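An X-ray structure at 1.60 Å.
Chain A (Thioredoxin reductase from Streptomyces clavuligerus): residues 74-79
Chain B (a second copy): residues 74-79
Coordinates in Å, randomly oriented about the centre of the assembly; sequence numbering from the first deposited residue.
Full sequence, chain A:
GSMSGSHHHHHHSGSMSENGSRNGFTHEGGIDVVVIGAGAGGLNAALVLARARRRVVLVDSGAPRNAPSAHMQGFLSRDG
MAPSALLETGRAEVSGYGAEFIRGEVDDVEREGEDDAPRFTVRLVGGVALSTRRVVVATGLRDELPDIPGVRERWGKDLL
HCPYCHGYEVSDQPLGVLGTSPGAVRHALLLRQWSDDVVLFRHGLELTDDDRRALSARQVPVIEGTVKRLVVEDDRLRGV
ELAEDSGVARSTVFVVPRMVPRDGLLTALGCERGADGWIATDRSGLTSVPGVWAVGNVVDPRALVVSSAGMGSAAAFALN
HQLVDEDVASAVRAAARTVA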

# COMPACT_ATOMS: atom_id res chain seq x y z
N GLY A 74 -3.91 -1.44 12.99
CA GLY A 74 -2.89 -1.93 12.06
C GLY A 74 -2.42 -0.98 10.97
O GLY A 74 -1.66 -1.38 10.09
N PHE A 75 -2.86 0.27 11.02
CA PHE A 75 -2.47 1.33 10.08
C PHE A 75 -1.35 2.13 10.74
O PHE A 75 -1.56 2.75 11.78
CB PHE A 75 -3.70 2.21 9.82
CG PHE A 75 -3.54 3.27 8.75
CD1 PHE A 75 -4.32 3.23 7.60
CD2 PHE A 75 -2.67 4.35 8.93
CE1 PHE A 75 -4.21 4.22 6.63
CE2 PHE A 75 -2.56 5.34 7.96
CZ PHE A 75 -3.33 5.27 6.81
N LEU A 76 -0.16 2.11 10.14
CA LEU A 76 1.03 2.73 10.75
C LEU A 76 0.79 4.17 11.21
O LEU A 76 0.38 5.02 10.41
CB LEU A 76 2.23 2.69 9.80
CG LEU A 76 3.56 3.17 10.39
CD1 LEU A 76 4.05 2.20 11.45
CD2 LEU A 76 4.59 3.35 9.29
N SER A 77 1.06 4.42 12.49
CA SER A 77 0.89 5.72 13.16
C SER A 77 -0.56 6.09 13.51
O SER A 77 -0.79 7.09 14.18
CB SER A 77 1.56 6.86 12.37
OG SER A 77 0.70 7.40 11.37
N ARG A 78 -1.52 5.26 13.08
CA ARG A 78 -2.94 5.49 13.36
C ARG A 78 -3.60 4.24 13.96
O ARG A 78 -4.80 4.02 13.78
CB ARG A 78 -3.68 5.91 12.09
CG ARG A 78 -3.22 7.24 11.50
CD ARG A 78 -3.38 8.38 12.49
NE ARG A 78 -3.45 9.69 11.85
CZ ARG A 78 -3.61 10.84 12.51
NH1 ARG A 78 -3.66 11.98 11.84
NH2 ARG A 78 -3.74 10.84 13.83
N ASP A 79 -2.81 3.44 14.67
CA ASP A 79 -3.34 2.24 15.32
C ASP A 79 -4.31 2.66 16.43
O ASP A 79 -3.92 3.33 17.38
CB ASP A 79 -2.21 1.39 15.88
CG ASP A 79 -2.68 0.06 16.41
OD1 ASP A 79 -3.33 -0.69 15.66
OD2 ASP A 79 -2.39 -0.24 17.59
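Chain B 74-79: GFLSRD

Residues 74-79 of chain B meet the same residues of chain A across an exact two-fold axis, so each contact away from the axis occurs twice, with the chain labels exchanged. Neither stretch forms a regular helix or strand. In each copy a type II beta turn runs from Phe75 to Arg78 and is closed by the backbone hydrogen bond from Arg78 N to Phe75 O, 2.8 Å in both chains. Chain B repeats the backbone angles of chain A: Leu76(B) lies at phi/psi -51/125 and Ser77(B) at 77/-6, the positive phi expected at the third position of such a turn. The two backbones remain well apart. Their nearest CA atoms are those of Ser77(A) and Arg78(B), and equally of Arg78(A) and Ser77(B), at 8.5 Å, so the contact is made largely by side chains reaching across this gap. The register is thus crossed, Ser77(A) pairing with Arg78(B) and Arg78(A) with Ser77(B), the second pair following from the first by the two-fold. Together the stretches bury 370 Å², and Arg78, Phe75 and Ser77 of each chain contribute most of it.

Arg78(B) covers the most surface of any residue in its stretch. Its CA-to-CB bond points toward chain A, and with chi1 and chi2 both m and chi3 t the side chain extends to Ser77(A), which it grips at two points. Arg78(B) NH1 donates a hydrogen bond to the carbonyl oxygen Ser77(A) O at 2.8 Å, while Arg78(B) NE donates to Ser77(A) OG at 3.0 Å with a nearly straight N-H...O angle of 165°. The hydroxyl accepts this bond while its own proton is directed within its chain, Ser77(A) OG donating to Leu76(A) O at 2.6 Å. The turn thus offers the arginine a backbone and a side-chain acceptor on the same residue, and Arg78(A) binds Ser77(B) in the same way.

Between these reciprocal bonds the two arginines meet at the axis. The guanidinium of Arg78(B) lies flat on that of Arg78(A), with centres 3.5 Å apart and planes within 2° of parallel. Arg78(A) NE and Arg78(B) NE are also 3.5 Å apart, but both are donors and no hydrogen bond joins them. The close approach of like charges is accompanied by the bonds to serine, in which Ser77(A) O lies at the edge of the Arg78(B) guanidinium, near its plane, leaving a face free for the stack.

Phe75(B) supplies the apolar part of the contact. Its CA-to-CB bond points sideways, yet the end of the ring comes nearer, and Phe75(B) CE2 meets Phe75(A) CE2 at 3.6 Å. The rings pack rim to rim, neither over the face of the other, with centroids 6.0 Å apart and planes at 81°. Phe75(B) CZ also lies 3.9 Å from Leu76(A) O. Farther out, Gly74(B) and Asp79(B) do not touch chain A; instead Gly74(B) N donates to Asp79(B) OD1 at 2.8 Å, linking the two ends of the stretch around the turn.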

# COMPACT_ATOMS: atom_id res chain seq x y z
N GLY B 74 1.82 13.46 1.32
CA GLY B 74 1.06 12.50 0.52
C GLY B 74 0.64 11.19 1.20
O GLY B 74 0.10 10.31 0.54
N PHE B 75 0.89 11.08 2.50
CA PHE B 75 0.52 9.91 3.31
C PHE B 75 -0.81 10.24 4.00
O PHE B 75 -0.86 11.17 4.81
CB PHE B 75 1.64 9.67 4.34
CG PHE B 75 1.50 8.42 5.17
CD1 PHE B 75 2.46 7.42 5.08
CD2 PHE B 75 0.48 8.27 6.10
CE1 PHE B 75 2.39 6.28 5.87
CE2 PHE B 75 0.39 7.13 6.89
CZ PHE B 75 1.35 6.13 6.77
N LEU B 76 -1.86 9.49 3.69
CA LEU B 76 -3.21 9.81 4.18
C LEU B 76 -3.26 10.03 5.70
O LEU B 76 -2.85 9.16 6.47
CB LEU B 76 -4.21 8.72 3.79
CG LEU B 76 -5.68 9.02 4.13
CD1 LEU B 76 -6.21 10.16 3.28
CD2 LEU B 76 -6.53 7.77 3.96
N SER B 77 -3.77 11.19 6.10
CA SER B 77 -3.90 11.62 7.50
C SER B 77 -2.60 12.10 8.16
O SER B 77 -2.64 12.61 9.28
CB SER B 77 -4.59 10.55 8.38
OG SER B 77 -3.66 9.61 8.88
N ARG B 78 -1.48 11.97 7.45
CA ARG B 78 -0.17 12.41 7.96
C ARG B 78 0.54 13.31 6.95
O ARG B 78 1.78 13.35 6.91
CB ARG B 78 0.70 11.19 8.29
CG ARG B 78 0.17 10.31 9.41
CD ARG B 78 -0.01 11.10 10.70
NE ARG B 78 -0.02 10.24 11.89
CZ ARG B 78 -0.13 10.69 13.14
NH1 ARG B 78 -0.14 9.84 14.15
NH2 ARG B 78 -0.24 12.00 13.38
N ASP B 79 -0.23 14.04 6.15
CA ASP B 79 0.35 14.97 5.18
C ASP B 79 1.05 16.10 5.92
O ASP B 79 0.41 16.85 6.67
CB ASP B 79 -0.74 15.51 4.25
CG ASP B 79 -0.17 16.34 3.11
OD1 ASP B 79 0.70 15.83 2.37
OD2 ASP B 79 -0.61 17.49 2.96